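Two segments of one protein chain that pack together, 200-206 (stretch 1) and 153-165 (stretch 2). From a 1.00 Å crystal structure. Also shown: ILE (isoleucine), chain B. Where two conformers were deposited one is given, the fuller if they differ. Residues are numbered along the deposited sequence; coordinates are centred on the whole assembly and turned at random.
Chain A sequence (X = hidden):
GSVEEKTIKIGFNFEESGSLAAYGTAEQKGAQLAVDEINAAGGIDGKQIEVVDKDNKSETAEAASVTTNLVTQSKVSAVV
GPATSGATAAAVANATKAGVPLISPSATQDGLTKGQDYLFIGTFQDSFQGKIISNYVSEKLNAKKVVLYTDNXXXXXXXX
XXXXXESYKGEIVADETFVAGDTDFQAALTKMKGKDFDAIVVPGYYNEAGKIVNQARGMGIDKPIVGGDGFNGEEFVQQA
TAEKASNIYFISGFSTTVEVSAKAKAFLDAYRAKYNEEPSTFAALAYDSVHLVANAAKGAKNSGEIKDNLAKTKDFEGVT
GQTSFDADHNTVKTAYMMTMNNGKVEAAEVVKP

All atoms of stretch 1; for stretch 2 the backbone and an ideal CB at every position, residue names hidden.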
ATOM      1  N   ILE A 200       5.628  17.843  10.694  1.00 10.80           N
ATOM      2  CA  ILE A 200       4.231  17.805  10.289  1.00 10.32           C
ATOM      3  C   ILE A 200       3.935  16.347   9.857  1.00  9.43           C
ATOM      4  O   ILE A 200       4.617  15.830   8.989  1.00 10.79           O
ATOM      5  CB  ILE A 200       3.902  18.727   9.101  1.00 10.75           C
ATOM      6  CG1 ILE A 200       4.368  20.161   9.368  1.00 13.12           C
ATOM      7  CG2 ILE A 200       2.411  18.685   8.826  1.00 12.26           C
ATOM      8  CD1 ILE A 200       4.066  21.112   8.196  1.00 15.61           C
ATOM      9  N   VAL A 201       2.980  15.714  10.511  1.00  8.64           N
ATOM     10  CA  VAL A 201       2.559  14.335  10.205  1.00  8.02           C
ATOM     11  C   VAL A 201       1.317  14.447   9.320  1.00  7.63           C
ATOM     12  O   VAL A 201       0.352  15.088   9.724  1.00  8.36           O
ATOM     13  CB  VAL A 201       2.287  13.546  11.494  1.00  8.61           C
ATOM     14  CG1 VAL A 201       1.719  12.186  11.173  1.00  9.63           C
ATOM     15  CG2 VAL A 201       3.579  13.389  12.308  1.00  9.87           C
ATOM     16  N   VAL A 202       1.362  13.823   8.135  1.00  7.65           N
ATOM     17  CA  VAL A 202       0.305  13.941   7.133  1.00  7.66           C
ATOM     18  C   VAL A 202      -0.223  12.582   6.668  1.00  7.95           C
ATOM     19  O   VAL A 202       0.236  12.026   5.677  1.00  8.88           O
ATOM     20  CB  VAL A 202       0.788  14.754   5.889  1.00  8.66           C
ATOM     21  CG1 VAL A 202      -0.359  14.971   4.882  1.00 10.15           C
ATOM     22  CG2 VAL A 202       1.390  16.113   6.312  1.00 10.00           C
ATOM     23  N   PRO A 203      -1.218  12.035   7.384  1.00  7.72           N
ATOM     24  CA  PRO A 203      -1.864  10.803   6.951  1.00  8.24           C
ATOM     25  C   PRO A 203      -2.767  11.149   5.740  1.00  8.27           C
ATOM     26  O   PRO A 203      -3.677  11.961   5.828  1.00  9.61           O
ATOM     27  CB  PRO A 203      -2.682  10.375   8.179  1.00  9.14           C
ATOM     28  CG  PRO A 203      -2.078  11.101   9.319  1.00  9.00           C
ATOM     29  CD  PRO A 203      -1.674  12.432   8.727  1.00  8.19           C
ATOM     30  N   GLY A 204      -2.518  10.459   4.640  1.00  8.86           N
ATOM     31  CA  GLY A 204      -3.232  10.698   3.404  1.00  9.27           C
ATOM     32  C   GLY A 204      -2.543  10.050   2.221  1.00  7.48           C
ATOM     33  O   GLY A 204      -1.490   9.408   2.347  1.00  8.37           O
ATOM     34  N   TYR A 205      -3.206  10.208   1.080  1.00  6.95           N
ATOM     35  CA  TYR A 205      -2.786   9.670  -0.214  1.00  6.74           C
ATOM     36  C   TYR A 205      -1.953  10.682  -1.022  1.00  6.90           C
ATOM     37  O   TYR A 205      -1.941  11.873  -0.717  1.00  7.80           O
ATOM     38  CB  TYR A 205      -3.968   9.141  -0.996  1.00  6.82           C
ATOM     39  CG  TYR A 205      -4.710   7.992  -0.326  1.00  6.27           C
ATOM     40  CD1 TYR A 205      -4.055   6.843   0.077  1.00  7.37           C
ATOM     41  CD2 TYR A 205      -6.081   8.017  -0.191  1.00  8.18           C
ATOM     42  CE1 TYR A 205      -4.752   5.773   0.616  1.00  7.25           C
ATOM     43  CE2 TYR A 205      -6.784   6.920   0.330  1.00  8.41           C
ATOM     44  CZ  TYR A 205      -6.114   5.808   0.724  1.00  6.84           C
ATOM     45  OH  TYR A 205      -6.835   4.744   1.228  1.00  7.79           O
ATOM     46  N   TYR A 206      -1.331  10.192  -2.094  1.00  6.67           N
ATOM     47  CA  TYR A 206      -0.354  10.984  -2.808  1.00  7.25           C
ATOM     48  C   TYR A 206      -0.866  12.248  -3.458  1.00  7.66           C
ATOM     49  O   TYR A 206      -0.128  13.230  -3.515  1.00  8.81           O
ATOM     50  CB  TYR A 206       0.418  10.138  -3.856  1.00  7.73           C
ATOM     51  CG  TYR A 206      -0.439   9.670  -5.023  1.00  7.73           C
ATOM     52  CD1 TYR A 206      -0.600  10.439  -6.163  1.00  9.33           C
ATOM     53  CD2 TYR A 206      -1.089   8.460  -4.999  1.00  9.44           C
ATOM     54  CE1 TYR A 206      -1.376  10.020  -7.241  1.00 10.00           C
ATOM     55  CE2 TYR A 206      -1.871   8.036  -6.065  1.00 10.06           C
ATOM     56  CZ  TYR A 206      -2.019   8.818  -7.177  1.00  9.99           C
ATOM     57  OH  TYR A 206      -2.773   8.325  -8.221  1.00 12.29           O
ATOM     58  N   UNK A 153     -11.616  12.683   4.976  0.50 15.98           N
ATOM     59  CA  UNK A 153     -12.573  11.959   4.135  0.50 16.03           C
ATOM     60  C   UNK A 153     -12.096  10.536   3.958  0.50 16.22           C
ATOM     61  O   UNK A 153     -12.582   9.786   3.112  0.50 17.99           O
ATOM     62  CB  UNK A 153     -12.749  12.640   2.777  0.50 16.03           C
ATOM     63  N   UNK A 154     -11.153  10.166   4.807  0.50 15.88           N
ATOM     64  CA  UNK A 154     -10.535   8.856   4.737  0.50 14.65           C
ATOM     65  C   UNK A 154     -10.382   7.986   5.999  0.50 14.76           C
ATOM     66  O   UNK A 154      -9.731   8.388   6.943  0.50 15.16           O
ATOM     67  CB  UNK A 154      -9.135   9.063   4.156  0.50 14.65           C
ATOM     68  N   UNK A 155     -10.959   6.786   5.999  1.00 14.01           N
ATOM     69  CA  UNK A 155     -10.806   5.853   7.180  1.00 14.56           C
ATOM     70  C   UNK A 155      -9.312   5.443   7.350  1.00 12.71           C
ATOM     71  O   UNK A 155      -8.827   5.184   8.470  1.00 12.76           O
ATOM     72  CB  UNK A 155     -11.668   4.603   6.994  1.00 14.56           C
ATOM     73  N   UNK A 156      -8.597   5.363   6.227  1.00 12.82           N
ATOM     74  CA  UNK A 156      -7.172   5.057   6.222  1.00 11.36           C
ATOM     75  C   UNK A 156      -6.417   6.128   7.015  1.00 10.56           C
ATOM     76  O   UNK A 156      -5.688   5.840   7.983  1.00 10.07           O
ATOM     77  CB  UNK A 156      -6.641   4.966   4.790  1.00 11.36           C
ATOM     78  N   UNK A 157      -6.611   7.366   6.585  1.00 10.59           N
ATOM     79  CA  UNK A 157      -5.910   8.482   7.202  1.00 10.57           C
ATOM     80  C   UNK A 157      -6.311   8.636   8.669  1.00 10.20           C
ATOM     81  O   UNK A 157      -5.485   8.850   9.556  1.00 10.17           O
ATOM     82  CB  UNK A 157      -6.194   9.776   6.436  1.00 10.57           C
ATOM     83  N   UNK A 158      -7.608   8.519   8.913  1.00 10.69           N
ATOM     84  CA  UNK A 158      -8.116   8.634  10.280  1.00 11.57           C
ATOM     85  C   UNK A 158      -7.590   7.537  11.208  1.00 10.29           C
ATOM     86  O   UNK A 158      -7.344   7.793  12.388  1.00 10.90           O
ATOM     87  CB  UNK A 158      -9.646   8.598  10.265  1.00 11.57           C
ATOM     88  N   UNK A 159      -7.375   6.342  10.666  1.00 10.10           N
ATOM     89  CA  UNK A 159      -6.826   5.236  11.461  1.00  9.93           C
ATOM     90  C   UNK A 159      -5.377   5.499  11.868  1.00  8.93           C
ATOM     91  O   UNK A 159      -4.979   5.264  13.005  1.00  9.78           O
ATOM     92  CB  UNK A 159      -6.913   3.926  10.675  1.00  9.93           C
ATOM     93  N   UNK A 160      -4.574   5.980  10.927  1.00  8.37           N
ATOM     94  CA  UNK A 160      -3.189   6.328  11.236  1.00  7.83           C
ATOM     95  C   UNK A 160      -3.178   7.470  12.280  1.00  8.14           C
ATOM     96  O   UNK A 160      -2.448   7.429  13.265  1.00  8.43           O
ATOM     97  CB  UNK A 160      -2.438   6.736   9.967  1.00  7.83           C
ATOM     98  N   UNK A 161      -4.006   8.487  12.054  1.00  8.57           N
ATOM     99  CA  UNK A 161      -4.063   9.630  12.978  1.00  9.16           C
ATOM    100  C   UNK A 161      -4.468   9.189  14.397  1.00  9.45           C
ATOM    101  O   UNK A 161      -3.879   9.641  15.391  1.00  9.99           O
ATOM    102  CB  UNK A 161      -5.049  10.678  12.457  1.00  9.16           C
ATOM    103  N   UNK A 162      -5.476   8.319  14.485  1.00  9.69           N
ATOM    104  CA  UNK A 162      -5.942   7.824  15.799  1.00 10.47           C
ATOM    105  C   UNK A 162      -4.795   7.155  16.561  1.00 10.18           C
ATOM    106  O   UNK A 162      -4.561   7.420  17.746  1.00 10.89           O
ATOM    107  CB  UNK A 162      -7.098   6.837  15.624  1.00 10.47           C
ATOM    108  N   UNK A 163      -4.081   6.275  15.868  1.00  9.64           N
ATOM    109  CA  UNK A 163      -2.966   5.580  16.489  1.00  9.77           C
ATOM    110  C   UNK A 163      -1.832   6.539  16.883  1.00  9.23           C
ATOM    111  O   UNK A 163      -1.231   6.415  17.962  1.00 10.09           O
ATOM    112  CB  UNK A 163      -2.435   4.504  15.539  1.00  9.77           C
ATOM    113  N   UNK A 164      -1.536   7.481  15.996  1.00  9.00           N
ATOM    114  CA  UNK A 164      -0.523   8.470  16.290  1.00  9.04           C
ATOM    115  C   UNK A 164      -0.868   9.244  17.575  1.00  9.57           C
ATOM    116  O   UNK A 164      -0.039   9.402  18.480  1.00 10.36           O
ATOM    117  CB  UNK A 164      -0.369   9.430  15.108  1.00  9.04           C
ATOM    118  N   UNK A 165      -2.103   9.736  17.656  1.00 10.19           N
ATOM    119  CA  UNK A 165      -2.524  10.513  18.847  1.00 11.18           C
ATOM    120  C   UNK A 165      -2.420   9.695  20.132  1.00 12.03           C
ATOM    121  O   UNK A 165      -2.053  10.199  21.195  1.00 13.25           O
ATOM    122  CB  UNK A 165      -3.962  11.007  18.676  1.00 11.18           C
TER
HETATM  123  N   ILE B 401      -2.484   1.280   2.661  1.00  6.27           N
HETATM  124  CA  ILE B 401      -3.364   2.192   1.878  1.00  6.07           C
HETATM  125  C   ILE B 401      -4.807   1.713   1.990  1.00  5.74           C
HETATM  126  O   ILE B 401      -5.697   2.375   1.416  1.00  6.70           O
HETATM  127  CB  ILE B 401      -2.824   2.493   0.446  1.00  9.23           C
HETATM  128  CG1 ILE B 401      -2.402   1.224  -0.258  1.00  9.21           C
HETATM  129  CG2 ILE B 401      -1.572   3.533   0.382  1.00  8.24           C
HETATM  130  CD1 ILE B 401      -1.958   1.477  -1.682  1.00  7.90           C
HETATM  131  OXT ILE B 401      -5.030   0.700   2.684  1.00  6.80           O

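Position 153 precedes the helix, and its ideal CB has nothing of stretch 1 within 5.5 Å, so almost any residue would serve; it is Ala-153. Position 154 comes right before the first helical turn, where backbone amides lack acceptors. Its CB points toward stretch 1, 5.0 Å from Tyr-205 CE2, so a small capping residue such as Ser, Thr, Asp or Asn suits. Ser-154 caps: the backbone N of position 157 donates to Ser-154 OG at 3.0 Å, almost linearly.

At 155 the CB points away, and polar residues fit, acidic ones especially, because they favour a helix N-terminus. Asp-155 is found, its OD1 forming a long salt bridge with position 158.

Position 156 points toward stretch 1, its ideal CB 3.6 Å from Tyr-205 OH. The Tyr-205 ring and the free isoleucine lie beyond, so a flat side chain is attractive: Phe, Tyr or Trp. Tyr-156, with chi1 t, lays its ring nearly parallel to that of Tyr-205 (planes at 3°, centroids 4.8 Å apart), but the rings are slid apart and barely overlap. Tyr-205 CE1 sits over one face, 3.5 Å from Tyr-156 CD2, while Tyr-205 OH donates a 2.6 Å hydrogen bond to the ligand's O. Tyr-156 CE1 also approaches the ligand's CA at 3.6 Å.

Position 157 is the point of tightest backbone approach, its CA 4.7 Å from the CA of Pro-203. The ideal CB is already 3.4 Å from Pro-203 O, which favours Ala, Gly or Ser. Ala-157 fits, its CB 3.9 Å from Pro-203 CB.

The CB of 158 points away, suiting a long polar chain; Lys-158 supplies the partner for Asp-155 (Lys-158 NZ to Asp-155 OD1, 3.9 Å). At 159 a CB would point sideways, meet nothing of stretch 1 and lie 3.2 Å from Asp-155 O, so small residues are plausible; Gly-159 avoids that crowding.

Position 160 points toward Pro-203, with an ideal CB 4.1 Å from its CB; Ile, Val, Leu or Met would suit. Ile-160 packs its CB there. Position 161 points sideways, and a small apolar residue suffices: Ala-161 CB lies 4.3 Å from Pro-203 CG, a light apolar contact.

Positions 162, 163 and 165 are out of reach; most helix-compatible residues would do, and Lys-162, Ser-163 and Arg-165 are found. Position 164 points toward Val-201, but its ideal CB is still 5.2 Å from Val-201 CG1, leaving room for Leu, Met or Phe. Phe-164 spans the gap: Val-201 CG1 lies over one ring face, and Phe-164 CE1 is 3.9 Å from Val-201 CG2.

Stretch 2 (153-165) ASDYAKGIAKSFR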
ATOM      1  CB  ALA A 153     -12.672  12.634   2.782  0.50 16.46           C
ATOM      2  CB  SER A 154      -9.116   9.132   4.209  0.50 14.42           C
ATOM      3  OG  SER A 154      -8.301   7.984   4.225  0.50  8.90           O
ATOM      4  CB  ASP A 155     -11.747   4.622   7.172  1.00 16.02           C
ATOM      5  CG  ASP A 155     -13.182   4.962   7.516  1.00 19.54           C
ATOM      6  OD1 ASP A 155     -13.450   6.102   7.946  1.00 22.68           O
ATOM      7  OD2 ASP A 155     -14.032   4.058   7.392  1.00 24.85           O
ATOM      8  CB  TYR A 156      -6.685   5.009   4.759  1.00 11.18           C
ATOM      9  CG  TYR A 156      -5.184   5.147   4.591  1.00  9.94           C
ATOM     10  CD1 TYR A 156      -4.338   4.103   4.914  1.00  8.94           C
ATOM     11  CD2 TYR A 156      -4.616   6.313   4.096  1.00 10.79           C
ATOM     12  CE1 TYR A 156      -2.988   4.208   4.781  1.00  8.15           C
ATOM     13  CE2 TYR A 156      -3.251   6.444   3.966  1.00 10.27           C
ATOM     14  CZ  TYR A 156      -2.437   5.385   4.304  1.00  8.66           C
ATOM     15  OH  TYR A 156      -1.077   5.528   4.164  1.00  9.30           O
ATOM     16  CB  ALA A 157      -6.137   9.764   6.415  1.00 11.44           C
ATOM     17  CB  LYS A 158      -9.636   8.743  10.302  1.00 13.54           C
ATOM     18  CG  LYS A 158     -10.098  10.095   9.714  1.00 15.42           C
ATOM     19  CD  LYS A 158     -11.579  10.368   9.715  1.00 19.35           C
ATOM     20  CE  LYS A 158     -12.319   9.461   8.817  1.00 21.80           C
ATOM     21  NZ  LYS A 158     -13.755   9.864   8.777  1.00 24.77           N
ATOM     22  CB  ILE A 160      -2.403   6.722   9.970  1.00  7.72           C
ATOM     23  CG1 ILE A 160      -2.295   5.524   9.026  1.00  8.33           C
ATOM     24  CG2 ILE A 160      -1.029   7.271  10.365  1.00  8.81           C
ATOM     25  CD1 ILE A 160      -1.530   5.823   7.751  1.00 11.46           C
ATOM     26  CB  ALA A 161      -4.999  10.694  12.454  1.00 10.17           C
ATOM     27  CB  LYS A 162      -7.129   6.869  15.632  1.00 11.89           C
ATOM     28  CG  LYS A 162      -7.625   6.222  16.919  1.00 14.22           C
ATOM     29  CD  LYS A 162      -8.773   5.247  16.643  1.00 17.55           C
ATOM     30  CE  LYS A 162      -9.268   4.549  17.899  1.00 22.18           C
ATOM     31  NZ  LYS A 162      -8.498   3.314  18.186  1.00 26.67           N
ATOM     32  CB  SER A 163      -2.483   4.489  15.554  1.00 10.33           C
ATOM     33  OG  SER A 163      -1.322   3.907  16.099  1.00 11.48           O
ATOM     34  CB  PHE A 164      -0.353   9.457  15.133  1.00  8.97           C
ATOM     35  CG  PHE A 164       0.663  10.520  15.431  1.00  8.61           C
ATOM     36  CD1 PHE A 164       2.015  10.290  15.223  1.00  9.25           C
ATOM     37  CD2 PHE A 164       0.285  11.731  15.989  1.00  9.57           C
ATOM     38  CE1 PHE A 164       2.957  11.231  15.551  1.00  9.91           C
ATOM     39  CE2 PHE A 164       1.251  12.681  16.323  1.00 10.49           C
ATOM     40  CZ  PHE A 164       2.586  12.422  16.094  1.00  9.78           C
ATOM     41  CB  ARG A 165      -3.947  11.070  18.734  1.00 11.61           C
ATOM     42  CG  ARG A 165      -4.163  12.093  17.660  1.00 12.28           C
ATOM     43  CD  ARG A 165      -5.576  12.737  17.788  1.00 13.41           C
ATOM     44  NE  ARG A 165      -5.923  13.545  16.627  1.00 14.16           N
ATOM     45  CZ  ARG A 165      -6.562  13.057  15.568  1.00 14.75           C
ATOM     46  NH1 ARG A 165      -6.981  11.799  15.576  1.00 15.04           N
ATOM     47  NH2 ARG A 165      -6.798  13.816  14.510  1.00 15.90           N
TER
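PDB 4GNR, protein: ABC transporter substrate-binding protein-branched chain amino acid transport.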